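Local coordinates for protein putative adhesin (Bacteroides thetaiotaomicron, PDB 4QDG) that is a putative lipoprotein adhesin of the FimB/Mfa2 fimbrillin family that binds magnesium and probably serves as a surface component of pili, at residues 150-155 with 276-281; 172-177 with 219-224. One frame throughout, in Å; residues are numbered along the deposited sequence.

Contact 1. Residues 150-155 with 276-281. With MG (magnesium ion), chain D.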
loop_
_atom_site.group_PDB
_atom_site.type_symbol
_atom_site.label_atom_id
_atom_site.label_comp_id
_atom_site.label_asym_id
_atom_site.label_seq_id
_atom_site.Cartn_x
_atom_site.Cartn_y
_atom_site.Cartn_z
ATOM N N THR A 150 -0.168 -1.283 0.505
ATOM C CA THR A 150 0.671 -0.389 1.298
ATOM C C THR A 150 1.271 0.717 0.411
ATOM O O THR A 150 1.363 0.567 -0.823
ATOM C CB THR A 150 1.747 -1.200 2.056
ATOM O OG1 THR A 150 2.415 -2.061 1.131
ATOM C CG2 THR A 150 1.173 -2.015 3.225
ATOM N N ASN A 151 1.679 1.820 1.055
ATOM C CA ASN A 151 2.229 3.004 0.423
ATOM C C ASN A 151 3.390 3.567 1.198
ATOM O O ASN A 151 3.460 3.435 2.416
ATOM C CB ASN A 151 1.137 4.091 0.323
ATOM C CG ASN A 151 0.028 3.741 -0.614
ATOM O OD1 ASN A 151 0.144 3.865 -1.842
ATOM N ND2 ASN A 151 -1.034 3.220 -0.061
ATOM N N ASN A 152 4.282 4.219 0.489
ATOM C CA ASN A 152 5.408 4.937 1.072
ATOM C C ASN A 152 5.300 6.367 0.594
ATOM O O ASN A 152 5.149 6.594 -0.601
ATOM C CB ASN A 152 6.785 4.316 0.721
ATOM C CG ASN A 152 7.898 4.944 1.541
ATOM O OD1 ASN A 152 8.029 4.673 2.725
ATOM N ND2 ASN A 152 8.630 5.905 0.971
ATOM N N ILE A 153 5.277 7.312 1.536
ATOM C CA ILE A 153 5.168 8.740 1.239
ATOM C C ILE A 153 6.416 9.437 1.808
ATOM O O ILE A 153 6.662 9.362 3.002
ATOM C CB ILE A 153 3.831 9.342 1.788
ATOM C CG1 ILE A 153 2.631 8.669 1.120
ATOM C CG2 ILE A 153 3.759 10.866 1.545
ATOM C CD1 ILE A 153 1.554 8.196 2.000
ATOM N N ARG A 154 7.206 10.042 0.920
ATOM C CA ARG A 154 8.389 10.804 1.283
ATOM C C ARG A 154 8.009 12.287 1.220
ATOM O O ARG A 154 7.679 12.800 0.163
ATOM C CB ARG A 154 9.604 10.461 0.390
ATOM C CG ARG A 154 10.896 11.269 0.684
ATOM C CD ARG A 154 12.003 10.824 -0.267
ATOM N NE ARG A 154 13.262 11.572 -0.156
ATOM C CZ ARG A 154 14.316 11.210 0.579
ATOM N NH1 ARG A 154 14.256 10.136 1.361
ATOM N NH2 ARG A 154 15.430 11.932 0.553
ATOM N N VAL A 155 8.027 12.956 2.387
ATOM C CA VAL A 155 7.704 14.364 2.526
ATOM C C VAL A 155 8.994 15.134 2.604
ATOM O O VAL A 155 9.821 14.839 3.455
ATOM C CB VAL A 155 6.776 14.624 3.748
ATOM C CG1 VAL A 155 6.412 16.100 3.846
ATOM C CG2 VAL A 155 5.502 13.759 3.659
ATOM N N GLU A 276 -0.056 3.375 -7.814
ATOM C CA GLU A 276 1.120 4.051 -7.316
ATOM C C GLU A 276 1.293 3.760 -5.833
ATOM O O GLU A 276 0.360 3.946 -5.058
ATOM C CB GLU A 276 1.070 5.571 -7.578
ATOM C CG GLU A 276 2.366 6.277 -7.179
ATOM C CD GLU A 276 3.593 5.755 -7.896
ATOM O OE1 GLU A 276 3.885 6.256 -9.008
ATOM O OE2 GLU A 276 4.251 4.831 -7.360
ATOM N N SER A 277 2.472 3.276 -5.441
ATOM C CA SER A 277 2.751 2.950 -4.036
ATOM C C SER A 277 3.970 3.731 -3.476
ATOM O O SER A 277 4.250 3.665 -2.278
ATOM C CB SER A 277 2.977 1.447 -3.890
ATOM O OG SER A 277 4.131 1.048 -4.618
ATOM N N GLU A 278 4.696 4.429 -4.348
ATOM C CA GLU A 278 5.880 5.201 -4.004
ATOM C C GLU A 278 5.578 6.633 -4.310
ATOM O O GLU A 278 5.379 6.974 -5.465
ATOM C CB GLU A 278 7.140 4.683 -4.745
ATOM C CG GLU A 278 7.610 3.294 -4.312
ATOM C CD GLU A 278 8.136 3.106 -2.894
ATOM O OE1 GLU A 278 8.604 4.098 -2.289
ATOM O OE2 GLU A 278 8.114 1.952 -2.401
ATOM N N TRP A 279 5.410 7.451 -3.256
ATOM C CA TRP A 279 5.021 8.853 -3.366
ATOM C C TRP A 279 6.065 9.770 -2.797
ATOM O O TRP A 279 6.716 9.432 -1.802
ATOM C CB TRP A 279 3.713 9.075 -2.593
ATOM C CG TRP A 279 2.587 8.143 -2.949
ATOM C CD1 TRP A 279 2.262 6.973 -2.327
ATOM C CD2 TRP A 279 1.575 8.366 -3.940
ATOM N NE1 TRP A 279 1.143 6.425 -2.903
ATOM C CE2 TRP A 279 0.692 7.262 -3.891
ATOM C CE3 TRP A 279 1.359 9.370 -4.907
ATOM C CZ2 TRP A 279 -0.419 7.151 -4.741
ATOM C CZ3 TRP A 279 0.263 9.257 -5.752
ATOM C CH2 TRP A 279 -0.608 8.154 -5.666
ATOM N N SER A 280 6.194 10.963 -3.377
ATOM C CA SER A 280 7.108 11.974 -2.858
ATOM C C SER A 280 6.468 13.329 -3.004
ATOM O O SER A 280 5.762 13.586 -3.989
ATOM C CB SER A 280 8.497 11.909 -3.489
ATOM O OG SER A 280 8.519 12.262 -4.858
HETATM N N MSE A 281 6.601 14.155 -1.968
HETATM C CA MSE A 281 5.986 15.477 -1.972
HETATM C C MSE A 281 6.950 16.516 -1.448
HETATM O O MSE A 281 7.417 16.406 -0.318
HETATM C CB MSE A 281 4.710 15.491 -1.139
HETATM C CG MSE A 281 3.688 14.460 -1.545
HETATM SE SE MSE A 281 2.174 14.533 -0.314
HETATM C CE MSE A 281 1.262 16.109 -1.066
HETATM MG MG MG D . -1.010 2.937 -3.634
HETATM O O HOH W 1 -0.532 0.898 -3.117
HETATM O O HOH W 2 8.389 7.045 -1.557
#
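Asn151 and Trp279 lie side by side and point the same way, the amide plane turned 44° from the indole. Asn151 CG stands anti to the carbonyl carbon (chi1 -67°), which sets the amide beside the ring. The main link is a hydrogen bond from Trp279 NE1 to Asn151 OD1 over 2.9 Å. The bond is nearly straight and the oxygen sits in the indole plane, although seen from the amide the donor stands above the carbonyl plane. The same OD1 binds the magnesium ion at 2.3 Å, and the backbone O of Glu276, just past the end of helix 269-275, binds it at 2.2 Å. Leu273 O and a water that can donate to Thr150 O supply further ligands. Glu276 CG rests on one face of the indole, toward its rim.

Behind the metal the chains run parallel and in register from Asn152 beside Glu278 to Val155 beside Met281. Four backbone bonds join them, beginning with Asn152 N to Ser277 O at 2.8 Å. Ile153 lies alongside Trp279, its CG1 3.9 Å from ring atom CD1. Asn152 and Glu278 stand on the other face of the sheet, where a water accepts from Asn152 ND2, itself also bonded to Glu220, and can donate to Glu278 OE1 or Trp279 O.

Asn151 OD1 thus serves a cation and an N-H donor at once. The magnesium ion would polarise this carbonyl, while the indole N-H gives the same oxygen a second hold, consistent with a second-shell role for Trp279; the metal joins a helix end to the start of a parallel strand pair.

Contact 2. Residues 172-177 with 219-224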
loop_
_atom_site.group_PDB
_atom_site.type_symbol
_atom_site.label_atom_id
_atom_site.label_comp_id
_atom_site.label_asym_id
_atom_site.label_seq_id
_atom_site.Cartn_x
_atom_site.Cartn_y
_atom_site.Cartn_z
ATOM N N PHE A 172 6.240 15.094 11.669
ATOM C CA PHE A 172 5.476 14.710 10.481
ATOM C C PHE A 172 4.488 13.635 10.854
ATOM O O PHE A 172 4.845 12.707 11.573
ATOM C CB PHE A 172 6.396 14.199 9.373
ATOM C CG PHE A 172 7.473 15.164 8.928
ATOM C CD1 PHE A 172 8.639 15.323 9.673
ATOM C CD2 PHE A 172 7.384 15.813 7.694
ATOM C CE1 PHE A 172 9.664 16.152 9.217
ATOM C CE2 PHE A 172 8.403 16.659 7.257
ATOM C CZ PHE A 172 9.532 16.826 8.016
ATOM N N GLU A 173 3.227 13.787 10.410
ATOM C CA GLU A 173 2.170 12.820 10.714
ATOM C C GLU A 173 1.238 12.629 9.557
ATOM O O GLU A 173 1.007 13.556 8.772
ATOM C CB GLU A 173 1.321 13.290 11.903
ATOM C CG GLU A 173 1.974 13.165 13.255
ATOM C CD GLU A 173 1.417 14.086 14.328
ATOM O OE1 GLU A 173 0.518 14.910 14.038
ATOM O OE2 GLU A 173 1.903 13.982 15.476
ATOM N N ILE A 174 0.652 11.428 9.497
ATOM C CA ILE A 174 -0.434 11.092 8.602
ATOM C C ILE A 174 -1.506 10.504 9.485
ATOM O O ILE A 174 -1.248 9.533 10.183
ATOM C CB ILE A 174 -0.096 10.214 7.369
ATOM C CG1 ILE A 174 0.782 10.994 6.385
ATOM C CG2 ILE A 174 -1.388 9.746 6.671
ATOM C CD1 ILE A 174 1.435 10.154 5.240
ATOM N N THR A 175 -2.669 11.166 9.553
ATOM C CA THR A 175 -3.813 10.618 10.259
ATOM C C THR A 175 -4.741 10.015 9.198
ATOM O O THR A 175 -4.982 10.613 8.136
ATOM C CB THR A 175 -4.516 11.636 11.151
ATOM O OG1 THR A 175 -4.803 12.822 10.397
ATOM C CG2 THR A 175 -3.749 11.923 12.444
ATOM N N ASP A 176 -5.247 8.818 9.488
ATOM C CA ASP A 176 -6.147 8.095 8.589
ATOM C C ASP A 176 -6.891 7.059 9.370
ATOM O O ASP A 176 -6.544 6.794 10.510
ATOM C CB ASP A 176 -5.347 7.428 7.432
ATOM C CG ASP A 176 -6.129 7.162 6.159
ATOM O OD1 ASP A 176 -7.399 7.171 6.212
ATOM O OD2 ASP A 176 -5.490 7.030 5.094
ATOM N N ASP A 177 -7.917 6.469 8.759
ATOM C CA ASP A 177 -8.683 5.373 9.332
ATOM C C ASP A 177 -8.675 4.288 8.254
ATOM O O ASP A 177 -9.643 4.124 7.516
ATOM C CB ASP A 177 -10.098 5.843 9.766
ATOM C CG ASP A 177 -10.904 4.806 10.537
ATOM O OD1 ASP A 177 -10.607 3.587 10.398
ATOM O OD2 ASP A 177 -11.851 5.206 11.261
ATOM N N ALA A 219 11.084 13.200 5.520
ATOM C CA ALA A 219 10.432 12.207 6.350
ATOM C C ALA A 219 9.770 11.144 5.450
ATOM O O ALA A 219 9.065 11.477 4.498
ATOM C CB ALA A 219 9.392 12.844 7.244
ATOM N N GLU A 220 10.021 9.869 5.750
ATOM C CA GLU A 220 9.419 8.759 5.041
ATOM C C GLU A 220 8.340 8.152 5.928
ATOM O O GLU A 220 8.628 7.771 7.063
ATOM C CB GLU A 220 10.467 7.734 4.654
ATOM C CG GLU A 220 11.613 8.325 3.848
ATOM C CD GLU A 220 11.811 7.777 2.448
ATOM O OE1 GLU A 220 10.884 7.141 1.902
ATOM O OE2 GLU A 220 12.914 7.981 1.901
ATOM N N LEU A 221 7.098 8.091 5.432
ATOM C CA LEU A 221 5.982 7.520 6.183
ATOM C C LEU A 221 5.402 6.349 5.388
ATOM O O LEU A 221 5.263 6.430 4.173
ATOM C CB LEU A 221 4.903 8.593 6.456
ATOM C CG LEU A 221 5.294 9.762 7.321
ATOM C CD1 LEU A 221 5.401 11.018 6.478
ATOM C CD2 LEU A 221 4.287 9.934 8.432
ATOM N N SER A 222 5.107 5.257 6.066
ATOM C CA SER A 222 4.631 4.008 5.486
ATOM C C SER A 222 3.191 3.772 5.978
ATOM O O SER A 222 2.951 3.766 7.175
ATOM C CB SER A 222 5.582 2.876 5.895
ATOM O OG SER A 222 5.134 1.614 5.454
ATOM N N THR A 223 2.227 3.679 5.058
ATOM C CA THR A 223 0.815 3.592 5.456
ATOM C C THR A 223 0.098 2.429 4.790
ATOM O O THR A 223 0.613 1.800 3.861
ATOM C CB THR A 223 0.059 4.912 5.084
ATOM O OG1 THR A 223 -0.194 4.952 3.676
ATOM C CG2 THR A 223 0.795 6.216 5.530
ATOM N N SER A 224 -1.136 2.204 5.225
ATOM C CA SER A 224 -2.010 1.205 4.636
ATOM C C SER A 224 -2.696 1.859 3.386
ATOM O O SER A 224 -2.207 2.874 2.871
ATOM C CB SER A 224 -3.000 0.699 5.687
ATOM O OG SER A 224 -3.881 -0.291 5.199
#
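Phe172 CG stands anti to the carbonyl carbon (chi1 -57°), and the ring offers a face to Ala219. The methyl CB of Ala219 lies over the centre of that face, 3.5 Å from the centroid of the Phe172 ring, which makes a clear CH-pi contact. Its shortest approach is to Phe172 CG, at 3.4 Å.

Two residues further along each strand, Ile174 and Leu221 cross obliquely. With chi2 at 168°, CD1 of Ile174 is carried out in extension and comes to 4.0 Å from Leu221 CB. The same methyl lies 4.0 Å from Thr223 CG2, the two side chains crossing at about a right angle, so a single terminal carbon touches two alternate residues of the facing strand. Leu221 in turn sends CD2 across to the backbone of 172-177, where it lies 4.1 Å from Ile174 N. Thr223 turns its methyl to the interface, while OG1 donates to Ser224 O just beyond the strand, in the carbonyl plane and on a lone pair.

The axes of the two strands are 8.3 Å apart and their directions differ by 21°. They are too far apart for neighbouring strands of one sheet; the gap is filled by side chains, with Leu221 CD2 reaching the facing backbone. From the facing sheet, Ile153 of strand 140-159 touches Ile174 and Val155 touches Phe172; within the sheet of 170-176, Leu236 of strand 235-240 touches Ile174 and Val238 touches Phe172. Alternate residues facing inward from two packed sheets are characteristic of a beta-sandwich core, consistent with the transthyretin-like clan to which this family belongs.

From the N terminus the chain passes first through 150-155 on strand 140-159, then 172-177 on the next strand, 170-176. It returns at 219-224 on strand 213-223, where contact 2 closes a loop, and reaches 276-281 after helices 252-263 and 269-275, where contact 1 closes a longer one. Contact 2 is therefore nested inside contact 1. Strand 140-159 has strand 278-285 parallel on one flank and strand 213-223 antiparallel on the other, so contact 1 is made within a sheet and contact 2 across to a second. Glu220 couples them: in the conformer of Arg154 described, NH1 makes a salt bridge with Glu220 OE2 at 2.6 Å.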